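Local coordinates for pesticidial crystal protein CRY2AA (Bacillus thuringiensis serovar kurstaki, PDB 1I5P) that kills dipteran and lepidopteran larvae by binding to midgut epithelial cells and promoting their colloid-osmotic lysis, at residues A[523-528]-A[607-612]; A[547-552]-A[615-620]. All coordinates share one frame; numbering follows the deposited sequence.

In the fold
Both contacts lie in the C-terminal beta sandwich of the toxin, and their segments alternate along the chain. Residues 523-528 come first, then 547-552; 607-612 follow and 615-620 come last. Contact 1 closes a loop of 78 residues and contact 2 one of 62, so the two loops cross. Contact 1 joins the end of strand 522-525 in one sheet to the end of strand 602-610 in the other. Contact 2 pairs neighbouring strands 541-550 and 617-626 within one sheet. Strand 617-626 also pairs with strand 522-525, and Phe617 packs on Val609 and Leu611. The contact centres are about 8 Å apart.

Contact 1: residues A[523-528]-A[607-612]; sequences LRFEQS and INVTLN
Ser528 OG is anti to its backbone N (chi1 -164°), where it meets the backbone N-H of Leu611. Chi1 (-63°) sets Leu611 CG anti to the carbonyl carbon; the extended chi2 then carries CD1 to the backbone of Phe525 and Glu526. The hydroxyl of Ser528 accepts a hydrogen bond from Leu611 N; OG and N are 2.8 Å apart and the angle at the hydrogen is 151°. It is the one direct hydrogen bond between the two segments. Ser528 OG also lies 3.6 Å from Thr610 CA.

The rest is van der Waals packing. Leu611 CD1 is 3.5 Å from Phe525 O and equally close to Glu526 C. Leu611 CG lies 3.9 Å from Ser528 CA, so this side chain fits against the bend of 525-528. Deeper in, Phe525 and Val609 each start out toward the opposite segment, and their side chains cross at about a right angle. Val609 CG2 comes obliquely to the Phe525 ring, 3.9 Å from Phe525 CD1 and 4.0 Å from CE1. Phe617 of strand 617-626 touches Phe525, Val609 and Leu611.

Away from the interface, Arg524 NE and NH2 both donate to Glu526 OE2. This side-on salt bridge links two residues of one segment. Arg524 NE is 2.9 Å from Glu526 OE2, which lies close to the guanidinium plane.

Leu611 is the centre of an inverse gamma turn just after strand 602-610. Phe525 on Val609 is packing between the two facing sheets, and the Ser528-Leu611 bond ties the loops that follow their strands, at one end of the jelly-roll beta sandwich of this toxin.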
# COMPACT_ATOMS: atom_id res chain seq x y z
N LEU A 523 2.80 7.63 -11.55
CA LEU A 523 2.11 8.66 -12.31
C LEU A 523 2.69 8.58 -13.72
O LEU A 523 3.88 8.83 -13.93
CB LEU A 523 2.37 10.04 -11.69
CG LEU A 523 1.26 11.09 -11.80
CD1 LEU A 523 -0.05 10.53 -11.24
CD2 LEU A 523 1.68 12.35 -11.04
N ARG A 524 1.85 8.22 -14.68
CA ARG A 524 2.30 8.10 -16.06
C ARG A 524 1.96 9.34 -16.88
O ARG A 524 0.79 9.67 -17.07
CB ARG A 524 1.69 6.87 -16.73
CG ARG A 524 2.22 6.63 -18.14
CD ARG A 524 1.59 5.42 -18.82
NE ARG A 524 0.17 5.61 -19.12
CZ ARG A 524 -0.82 4.91 -18.57
NH1 ARG A 524 -0.55 3.97 -17.68
NH2 ARG A 524 -2.08 5.14 -18.91
N PHE A 525 2.99 10.03 -17.35
CA PHE A 525 2.81 11.23 -18.17
C PHE A 525 2.81 10.81 -19.64
O PHE A 525 3.78 10.23 -20.13
CB PHE A 525 3.96 12.23 -17.93
CG PHE A 525 4.08 12.68 -16.50
CD1 PHE A 525 5.30 12.59 -15.84
CD2 PHE A 525 2.99 13.20 -15.82
CE1 PHE A 525 5.43 13.01 -14.51
CE2 PHE A 525 3.10 13.62 -14.49
CZ PHE A 525 4.33 13.53 -13.84
N GLU A 526 1.71 11.09 -20.34
CA GLU A 526 1.61 10.73 -21.75
C GLU A 526 1.78 11.95 -22.63
O GLU A 526 1.91 11.83 -23.85
CB GLU A 526 0.26 10.06 -22.03
CG GLU A 526 0.15 8.66 -21.44
CD GLU A 526 -1.17 7.99 -21.77
OE1 GLU A 526 -1.91 8.51 -22.62
OE2 GLU A 526 -1.45 6.93 -21.17
N GLN A 527 1.77 13.13 -22.02
CA GLN A 527 1.93 14.38 -22.75
C GLN A 527 3.24 15.05 -22.34
O GLN A 527 3.53 15.22 -21.16
CB GLN A 527 0.75 15.32 -22.48
CG GLN A 527 0.94 16.73 -23.01
CD GLN A 527 -0.35 17.50 -23.08
OE1 GLN A 527 -1.36 17.12 -22.49
NE2 GLN A 527 -0.33 18.62 -23.81
N SER A 528 4.03 15.44 -23.34
CA SER A 528 5.31 16.08 -23.08
C SER A 528 5.11 17.43 -22.38
O SER A 528 4.06 18.05 -22.50
CB SER A 528 6.07 16.26 -24.40
OG SER A 528 7.44 16.54 -24.16
N ILE A 607 8.57 19.00 -10.79
CA ILE A 607 9.15 17.98 -11.64
C ILE A 607 8.55 18.09 -13.03
O ILE A 607 7.38 17.75 -13.25
CB ILE A 607 8.89 16.57 -11.06
CG1 ILE A 607 9.47 16.48 -9.64
CG2 ILE A 607 9.53 15.52 -11.95
CD1 ILE A 607 9.29 15.11 -8.97
N ASN A 608 9.34 18.58 -13.98
CA ASN A 608 8.90 18.75 -15.35
C ASN A 608 9.51 17.68 -16.25
O ASN A 608 10.72 17.45 -16.22
CB ASN A 608 9.26 20.14 -15.87
CG ASN A 608 8.98 20.31 -17.35
OD1 ASN A 608 9.80 19.94 -18.19
ND2 ASN A 608 7.82 20.85 -17.68
N VAL A 609 8.67 17.03 -17.04
CA VAL A 609 9.14 15.98 -17.91
C VAL A 609 8.90 16.25 -19.38
O VAL A 609 7.81 16.62 -19.80
CB VAL A 609 8.49 14.62 -17.54
CG1 VAL A 609 8.95 13.54 -18.51
CG2 VAL A 609 8.85 14.25 -16.11
N THR A 610 9.96 16.05 -20.16
CA THR A 610 9.92 16.23 -21.60
C THR A 610 9.95 14.83 -22.18
O THR A 610 10.88 14.07 -21.90
CB THR A 610 11.16 17.00 -22.10
OG1 THR A 610 11.21 18.29 -21.47
CG2 THR A 610 11.11 17.17 -23.61
N LEU A 611 8.94 14.48 -22.97
CA LEU A 611 8.89 13.15 -23.57
C LEU A 611 9.54 13.21 -24.95
O LEU A 611 8.86 13.26 -25.97
CB LEU A 611 7.44 12.68 -23.70
CG LEU A 611 6.66 12.50 -22.40
CD1 LEU A 611 5.27 11.99 -22.72
CD2 LEU A 611 7.40 11.52 -21.48
N ASN A 612 10.87 13.20 -24.96
CA ASN A 612 11.62 13.26 -26.20
C ASN A 612 11.15 12.22 -27.21
O ASN A 612 10.78 12.57 -28.33
CB ASN A 612 13.11 13.08 -25.91
CG ASN A 612 13.64 14.10 -24.91
OD1 ASN A 612 13.92 13.76 -23.76
ND2 ASN A 612 13.76 15.34 -25.34

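Contact 2: residues A[547-552]-A[615-620]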
# COMPACT_ATOMS: atom_id res chain seq x y z
N LEU A 547 14.96 10.37 -7.96
CA LEU A 547 13.65 10.16 -8.55
C LEU A 547 13.64 8.77 -9.14
O LEU A 547 14.48 8.44 -9.98
CB LEU A 547 13.36 11.19 -9.66
CG LEU A 547 13.21 12.65 -9.22
CD1 LEU A 547 12.74 13.49 -10.39
CD2 LEU A 547 12.22 12.76 -8.07
N ARG A 548 12.73 7.94 -8.65
CA ARG A 548 12.59 6.59 -9.17
C ARG A 548 11.65 6.74 -10.35
O ARG A 548 10.50 7.16 -10.19
CB ARG A 548 11.99 5.64 -8.12
CG ARG A 548 11.69 4.25 -8.66
CD ARG A 548 11.58 3.20 -7.56
NE ARG A 548 12.87 2.92 -6.93
CZ ARG A 548 13.07 1.95 -6.04
NH1 ARG A 548 12.08 1.15 -5.67
NH2 ARG A 548 14.28 1.77 -5.52
N VAL A 549 12.14 6.41 -11.54
CA VAL A 549 11.33 6.55 -12.73
C VAL A 549 11.55 5.43 -13.73
O VAL A 549 12.52 4.67 -13.64
CB VAL A 549 11.66 7.88 -13.47
CG1 VAL A 549 11.79 9.02 -12.47
CG2 VAL A 549 12.95 7.73 -14.27
N SER A 550 10.63 5.35 -14.68
CA SER A 550 10.71 4.36 -15.74
C SER A 550 10.49 5.12 -17.04
O SER A 550 9.55 5.90 -17.15
CB SER A 550 9.64 3.28 -15.58
OG SER A 550 9.72 2.34 -16.64
N SER A 551 11.36 4.89 -18.02
CA SER A 551 11.24 5.58 -19.29
C SER A 551 11.69 4.65 -20.42
O SER A 551 12.89 4.54 -20.70
CB SER A 551 12.10 6.85 -19.28
OG SER A 551 11.95 7.59 -20.48
N ILE A 552 10.74 3.97 -21.04
CA ILE A 552 11.06 3.07 -22.14
C ILE A 552 11.15 3.95 -23.38
O ILE A 552 10.30 3.91 -24.27
CB ILE A 552 9.97 2.01 -22.33
CG1 ILE A 552 9.55 1.45 -20.97
CG2 ILE A 552 10.50 0.89 -23.22
CD1 ILE A 552 10.70 0.89 -20.14
N THR A 615 7.27 8.46 -26.01
CA THR A 615 6.82 7.36 -25.16
C THR A 615 6.48 7.90 -23.77
O THR A 615 7.09 8.86 -23.31
CB THR A 615 7.90 6.29 -25.03
OG1 THR A 615 9.18 6.92 -24.90
CG2 THR A 615 7.90 5.38 -26.24
N PRO A 616 5.52 7.27 -23.09
CA PRO A 616 5.09 7.68 -21.75
C PRO A 616 6.23 7.67 -20.75
O PRO A 616 7.23 6.99 -20.95
CB PRO A 616 4.01 6.67 -21.40
CG PRO A 616 3.47 6.28 -22.75
CD PRO A 616 4.75 6.09 -23.52
N PHE A 617 6.06 8.43 -19.67
CA PHE A 617 7.06 8.51 -18.61
C PHE A 617 6.37 8.15 -17.30
O PHE A 617 5.28 8.63 -17.01
CB PHE A 617 7.63 9.93 -18.53
CG PHE A 617 8.64 10.13 -17.42
CD1 PHE A 617 10.00 10.12 -17.70
CD2 PHE A 617 8.22 10.36 -16.11
CE1 PHE A 617 10.94 10.35 -16.70
CE2 PHE A 617 9.16 10.59 -15.10
CZ PHE A 617 10.51 10.59 -15.40
N ASP A 618 7.01 7.29 -16.52
CA ASP A 618 6.46 6.88 -15.23
C ASP A 618 7.23 7.50 -14.08
O ASP A 618 8.41 7.20 -13.88
CB ASP A 618 6.49 5.36 -15.07
CG ASP A 618 5.29 4.67 -15.69
OD1 ASP A 618 4.21 4.64 -15.06
OD2 ASP A 618 5.42 4.15 -16.82
N LEU A 619 6.58 8.38 -13.32
CA LEU A 619 7.20 8.99 -12.15
C LEU A 619 6.76 8.01 -11.06
O LEU A 619 5.59 8.00 -10.67
CB LEU A 619 6.61 10.37 -11.88
CG LEU A 619 7.52 11.48 -11.34
CD1 LEU A 619 6.70 12.38 -10.44
CD2 LEU A 619 8.71 10.91 -10.58
N MET A 620 7.69 7.19 -10.59
CA MET A 620 7.37 6.16 -9.60
C MET A 620 7.56 6.49 -8.12
O MET A 620 6.72 6.10 -7.29
CB MET A 620 8.13 4.89 -9.96
CG MET A 620 7.77 4.40 -11.36
SD MET A 620 8.83 3.10 -11.95
CE MET A 620 8.18 1.73 -10.99
O HOH W 1 7.69 3.13 -17.98
O HOH W 2 8.10 4.51 -20.64
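Backbone hydrogen bonds join Ser550 and Asp618 as an antiparallel hydrogen-bonded pair. Asp618 N donates to Ser550 O at 3.0 Å, nearly straight at 169°. Ser550 N returns a bond to Asp618 O. Met620 N donates to Arg548 O at 2.8 Å, a more bent bond. Val549 and Leu619 form the non-hydrogen-bonded pair between these bonds. Val549 CA also makes a CA-H...O contact with Asp618 O.

Apolar contacts gather on the face that carries Val549 and Leu619. Phe617 CG is anti to its backbone N (chi1 178°), and the far end of the ring meets Val549. Phe617 CZ lies 3.5 Å from Val549 CB and also touches CG1 and CG2. Val549 CG1 reaches Leu619 CD2 at 4.1 Å. On the other face, Met620 SD lies 3.7 Å from Ser550 CB. Met620 CB packs on Arg548 CG.

Water extends the pairing. One water donates to Asp618 OD2 and hydrogen-bonds with Ser550 OG, 2.6 Å away. A second accepts from Ile552 N and donates to Pro616 O, bridging the segments where the direct strand bonds have ended. Ser550 OG also bonds Arg586 N, and Asp618 OD1 bonds Ser522 OG.

The N-to-C directions of segments 547-550 and 617-620 lie 148° apart, antiparallel with a twist. Strand 617-626 lies between strands 541-550 and 522-525, and strand 585-597 pairs with 541-550 on its other side. Phe617 touches Ile557 of strand 555-561 in the facing sheet. Arg548 NE forms a salt bridge with Asp589 of strand 585-597, while its NH2 bonds Ser260 O, just beyond helix 238-259, and so ties the sheet to the end of the helical region.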